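Local atomic coordinates of De Novo Protein OR329 (Artificial gene, PDB entry 4HXT), a protein that is a computationally designed armadillo-repeat protein, probably intended to self-assemble through contacts between identical subunits. Residues A[49-53]-A[64-68]; A[199-205]-A[238-244]. All coordinates share one frame; numbering follows the deposited sequence.

Interaction 1. Residues A[49-53]-A[64-68]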
loop_
_atom_site.group_PDB
_atom_site.type_symbol
_atom_site.label_atom_id
_atom_site.label_comp_id
_atom_site.label_asym_id
_atom_site.label_seq_id
_atom_site.Cartn_x
_atom_site.Cartn_y
_atom_site.Cartn_z
ATOM N N LEU A 49 22.903 8.578 14.172
ATOM C CA LEU A 49 23.428 7.591 13.231
ATOM C C LEU A 49 23.358 8.113 11.805
ATOM O O LEU A 49 24.242 7.842 10.993
ATOM C CB LEU A 49 22.652 6.278 13.336
ATOM C CG LEU A 49 23.008 5.440 14.563
ATOM C CD1 LEU A 49 22.028 4.290 14.689
ATOM C CD2 LEU A 49 24.447 4.928 14.438
ATOM N N VAL A 50 22.295 8.854 11.503
ATOM C CA VAL A 50 22.116 9.425 10.175
ATOM C C VAL A 50 23.207 10.457 9.925
ATOM O O VAL A 50 23.677 10.616 8.800
ATOM C CB VAL A 50 20.724 10.084 10.029
ATOM C CG1 VAL A 50 20.675 10.949 8.775
ATOM C CG2 VAL A 50 19.656 8.998 9.953
ATOM N N LYS A 51 23.612 11.159 10.974
ATOM C CA LYS A 51 24.670 12.147 10.822
ATOM C C LYS A 51 25.990 11.411 10.559
ATOM O O LYS A 51 26.791 11.840 9.733
ATOM C CB LYS A 51 24.803 13.004 12.079
ATOM C CG LYS A 51 25.383 14.382 11.800
ATOM C CD LYS A 51 26.233 14.881 12.953
ATOM C CE LYS A 51 26.582 16.352 12.788
ATOM N NZ LYS A 51 25.383 17.221 12.965
ATOM N N LEU A 52 26.207 10.294 11.252
ATOM C CA LEU A 52 27.434 9.523 11.065
ATOM C C LEU A 52 27.565 8.967 9.656
ATOM O O LEU A 52 28.661 8.600 9.229
ATOM C CB LEU A 52 27.522 8.368 12.072
ATOM C CG LEU A 52 27.845 8.707 13.527
ATOM C CD1 LEU A 52 28.340 7.448 14.231
ATOM C CD2 LEU A 52 28.910 9.780 13.594
ATOM N N LEU A 53 26.448 8.902 8.935
ATOM C CA LEU A 53 26.464 8.399 7.568
ATOM C C LEU A 53 27.256 9.351 6.680
ATOM O O LEU A 53 27.771 8.955 5.633
ATOM C CB LEU A 53 25.034 8.274 7.024
ATOM C CG LEU A 53 24.108 7.232 7.654
ATOM C CD1 LEU A 53 22.747 7.293 6.967
ATOM C CD2 LEU A 53 24.713 5.844 7.513
ATOM N N ALA A 64 27.587 2.767 10.788
ATOM C CA ALA A 64 26.380 3.536 11.059
ATOM C C ALA A 64 25.253 3.004 10.168
ATOM O O ALA A 64 24.123 2.836 10.623
ATOM C CB ALA A 64 26.619 5.020 10.787
ATOM N N ALA A 65 25.567 2.732 8.903
ATOM C CA ALA A 65 24.571 2.208 7.970
ATOM C C ALA A 65 24.076 0.840 8.448
ATOM O O ALA A 65 22.885 0.523 8.365
ATOM C CB ALA A 65 25.167 2.095 6.571
ATOM N N ARG A 66 25.001 0.034 8.957
ATOM C CA ARG A 66 24.670 -1.293 9.457
ATOM C C ARG A 66 23.711 -1.199 10.648
ATOM O O ARG A 66 22.778 -1.992 10.771
ATOM C CB ARG A 66 25.960 -2.020 9.857
ATOM C CG ARG A 66 25.776 -3.402 10.457
ATOM C CD ARG A 66 27.105 -4.154 10.444
ATOM N NE ARG A 66 27.065 -5.391 11.216
ATOM C CZ ARG A 66 27.120 -5.444 12.542
ATOM N NH1 ARG A 66 27.220 -4.326 13.248
ATOM N NH2 ARG A 66 27.073 -6.614 13.165
ATOM N N ALA A 67 23.943 -0.226 11.521
ATOM C CA ALA A 67 23.087 -0.039 12.684
ATOM C C ALA A 67 21.693 0.400 12.244
ATOM O O ALA A 67 20.695 -0.062 12.785
ATOM C CB ALA A 67 23.690 1.001 13.614
ATOM N N LEU A 68 21.632 1.293 11.258
ATOM C CA LEU A 68 20.355 1.788 10.756
ATOM C C LEU A 68 19.582 0.697 10.022
ATOM O O LEU A 68 18.353 0.637 10.097
ATOM C CB LEU A 68 20.585 2.998 9.842
ATOM C CG LEU A 68 20.946 4.294 10.580
ATOM C CD1 LEU A 68 21.444 5.352 9.597
ATOM C CD2 LEU A 68 19.714 4.796 11.340
#

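Interaction 2. Residues A[199-205]-A[238-244]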
loop_
_atom_site.group_PDB
_atom_site.type_symbol
_atom_site.label_atom_id
_atom_site.label_comp_id
_atom_site.label_asym_id
_atom_site.label_seq_id
_atom_site.Cartn_x
_atom_site.Cartn_y
_atom_site.Cartn_z
ATOM N N SER A 199 1.981 -7.414 -10.334
ATOM C CA SER A 199 0.694 -7.224 -9.671
ATOM C C SER A 199 0.334 -5.740 -9.750
ATOM O O SER A 199 -0.645 -5.288 -9.154
ATOM C CB SER A 199 0.765 -7.659 -8.205
ATOM O OG SER A 199 1.624 -6.814 -7.466
ATOM N N GLY A 200 1.131 -4.991 -10.503
ATOM C CA GLY A 200 0.895 -3.568 -10.642
ATOM C C GLY A 200 0.047 -3.189 -11.843
ATOM O O GLY A 200 -0.816 -3.958 -12.275
ATOM N N PRO A 201 0.286 -2.001 -12.417
ATOM C CA PRO A 201 -0.468 -1.520 -13.575
ATOM C C PRO A 201 -0.174 -2.315 -14.836
ATOM O O PRO A 201 0.881 -2.929 -14.965
ATOM C CB PRO A 201 -0.018 -0.070 -13.690
ATOM C CG PRO A 201 1.429 -0.163 -13.303
ATOM C CD PRO A 201 1.384 -1.072 -12.086
ATOM N N THR A 202 -1.119 -2.292 -15.766
ATOM C CA THR A 202 -0.961 -3.001 -17.025
ATOM C C THR A 202 0.300 -2.537 -17.749
ATOM O O THR A 202 0.922 -3.306 -18.474
ATOM C CB THR A 202 -2.188 -2.773 -17.929
ATOM O OG1 THR A 202 -3.370 -3.153 -17.214
ATOM C CG2 THR A 202 -2.082 -3.607 -19.207
ATOM N N SER A 203 0.687 -1.280 -17.548
ATOM C CA SER A 203 1.883 -0.758 -18.206
ATOM C C SER A 203 3.131 -1.510 -17.748
ATOM O O SER A 203 4.099 -1.638 -18.495
ATOM C CB SER A 203 2.047 0.738 -17.912
ATOM O OG SER A 203 2.164 0.966 -16.520
ATOM N N ALA A 204 3.110 -1.994 -16.509
ATOM C CA ALA A 204 4.240 -2.743 -15.973
ATOM C C ALA A 204 4.266 -4.126 -16.622
ATOM O O ALA A 204 5.333 -4.671 -16.888
ATOM C CB ALA A 204 4.116 -2.867 -14.453
ATOM N N ILE A 205 3.087 -4.691 -16.873
ATOM C CA ILE A 205 2.991 -6.003 -17.515
ATOM C C ILE A 205 3.577 -5.885 -18.916
ATOM O O ILE A 205 4.336 -6.741 -19.367
ATOM C CB ILE A 205 1.522 -6.476 -17.638
ATOM C CG1 ILE A 205 0.895 -6.601 -16.246
ATOM C CG2 ILE A 205 1.461 -7.819 -18.377
ATOM C CD1 ILE A 205 1.588 -7.593 -15.346
ATOM N N ASN A 238 0.060 -13.364 -12.541
ATOM C CA ASN A 238 -0.224 -11.931 -12.520
ATOM C C ASN A 238 -0.217 -11.407 -13.950
ATOM O O ASN A 238 -1.078 -10.624 -14.341
ATOM C CB ASN A 238 0.800 -11.180 -11.669
ATOM C CG ASN A 238 0.596 -11.418 -10.188
ATOM O OD1 ASN A 238 -0.475 -11.846 -9.773
ATOM N ND2 ASN A 238 1.615 -11.135 -9.386
ATOM N N ILE A 239 0.749 -11.867 -14.733
ATOM C CA ILE A 239 0.854 -11.447 -16.124
ATOM C C ILE A 239 -0.411 -11.839 -16.885
ATOM O O ILE A 239 -0.908 -11.078 -17.717
ATOM C CB ILE A 239 2.083 -12.083 -16.788
ATOM C CG1 ILE A 239 3.352 -11.537 -16.126
ATOM C CG2 ILE A 239 2.068 -11.814 -18.285
ATOM C CD1 ILE A 239 4.628 -12.239 -16.544
ATOM N N LYS A 240 -0.931 -13.025 -16.585
ATOM C CA LYS A 240 -2.143 -13.518 -17.226
ATOM C C LYS A 240 -3.339 -12.610 -16.944
ATOM O O LYS A 240 -4.215 -12.456 -17.789
ATOM C CB LYS A 240 -2.458 -14.943 -16.747
ATOM C CG LYS A 240 -3.753 -15.527 -17.314
ATOM C CD LYS A 240 -3.702 -15.620 -18.838
ATOM C CE LYS A 240 -4.970 -16.239 -19.415
ATOM N NZ LYS A 240 -6.192 -15.476 -19.043
ATOM N N SER A 241 -3.384 -12.016 -15.755
ATOM C CA SER A 241 -4.496 -11.136 -15.415
ATOM C C SER A 241 -4.368 -9.813 -16.171
ATOM O O SER A 241 -5.347 -9.091 -16.338
ATOM C CB SER A 241 -4.542 -10.878 -13.908
ATOM O OG SER A 241 -3.587 -9.910 -13.533
ATOM N N GLY A 242 -3.157 -9.501 -16.623
ATOM C CA GLY A 242 -2.939 -8.277 -17.377
ATOM C C GLY A 242 -2.671 -7.017 -16.578
ATOM O O GLY A 242 -2.507 -5.943 -17.158
ATOM N N GLY A 243 -2.617 -7.134 -15.255
ATOM C CA GLY A 243 -2.366 -5.966 -14.430
ATOM C C GLY A 243 -3.610 -5.104 -14.290
ATOM O O GLY A 243 -4.667 -5.446 -14.816
ATOM N N TRP A 244 -3.490 -3.983 -13.586
ATOM C CA TRP A 244 -4.626 -3.085 -13.392
ATOM C C TRP A 244 -4.581 -1.939 -14.397
ATOM O O TRP A 244 -3.549 -1.287 -14.551
ATOM C CB TRP A 244 -4.612 -2.506 -11.974
ATOM C CG TRP A 244 -4.575 -3.533 -10.898
ATOM C CD1 TRP A 244 -3.525 -4.347 -10.575
ATOM C CD2 TRP A 244 -5.627 -3.854 -9.980
ATOM N NE1 TRP A 244 -3.856 -5.150 -9.510
ATOM C CE2 TRP A 244 -5.143 -4.865 -9.122
ATOM C CE3 TRP A 244 -6.934 -3.374 -9.789
ATOM C CZ2 TRP A 244 -5.919 -5.421 -8.098
ATOM C CZ3 TRP A 244 -7.706 -3.925 -8.771
ATOM C CH2 TRP A 244 -7.193 -4.935 -7.935
#

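Interaction 1. Residues A[49-53]-A[64-68]
L68 of helix 58-71 is gripped by L49 and L53, at and near the end of helix 45-52. The L49 and L68 side chains lie alongside and run opposite ways. L49 CB lies 3.8 Å from L68 CG. L53 and L68 meet tip to tip, with L53 CD1 3.5 Å from L68 CD1. With its CG anti to the carbonyl carbon (chi1 -75°), L68 sends its isobutyl group across to 49-53, where CD2 rests on L49 and CD1 on L53. The V50 side chain stands roughly perpendicular to that of L68, and its CG2 meets L68 CD1.

The second group is leucine on alanine. A64 CB is the centre of it, 3.7 Å from L52 CB and 3.9 Å from L53 CD2. L49 CD1 lies 3.8 Å from A67 CB. L53 CD2 also comes down on the backbone of A65, 3.5 Å from its N. The small alanines let the leucines come close to the helix backbone.

L53 continues onto V90, L91 and L94 of helix 87-94, and A67 touches A27 of helix 16-30. No hydrogen bond or ion pair joins the two segments. The contact therefore rests on shape and buried apolar surface, as in the hydrophobic core of an armadillo repeat.

Interaction 2. Residues A[199-205]-A[238-244]
W244 lays the edge of its indole against the loop before helix 202-210. Its CD1 is 3.2 Å from G200 O, which lies in the ring plane. The CG of W244 stands anti to its carbonyl carbon (chi1 -55°), which puts the ring beside the backbone of S199 and G200.

Backbone bonds form a single beta bridge between P201 and W244. W244 N donates to G200 O at 3.0 Å. T202 N donates to W244 O at 2.9 Å, from above the carbonyl plane. G243, without a side chain, brings its CA to 3.3 Å from G200 O.

T202 OG1 donates to G242 O at 2.9 Å, tilted 27° from the carbonyl plane. A valine here would probably leave G242 O without its hydroxyl mate and hold the turn after helix 226-241 less firmly. I205 points toward helix 226-241, with CG1 3.6 Å from G242 O and CG2 4.0 Å from I239 CG2.

N238 ND2 lies near S199 CB but hydrogen-bonds to A195 O. P201 rests on helix 160-168 and I239 on helix 213-219. K80 of the second subunit makes a cation-pi contact with W244, and its NZ hydrogen-bonds to G243 O, so this C-terminal corner also meets the subunit interface.

From the N terminus, the chain first reaches interaction 1. It closes a short loop of ten residues, so that helix 45-52 packs on the next helix, 58-71, within one armadillo sequence repeat. The chain then runs through the middle of the helical stack. Interaction 2 opens only at residue 199 and closes a longer loop of 32 residues, which includes helix 213-219. It ties the start of helix 202-210 and the loop before it to the end of helix 226-241 and the tail beyond. The two loops follow in series and neither nest nor cross. The centres of interactions 1 and 2 are about 37 Å apart, on opposite sides of the chain's centre. Interaction 1 is internal to its chain, while interaction 2 borders the second subunit.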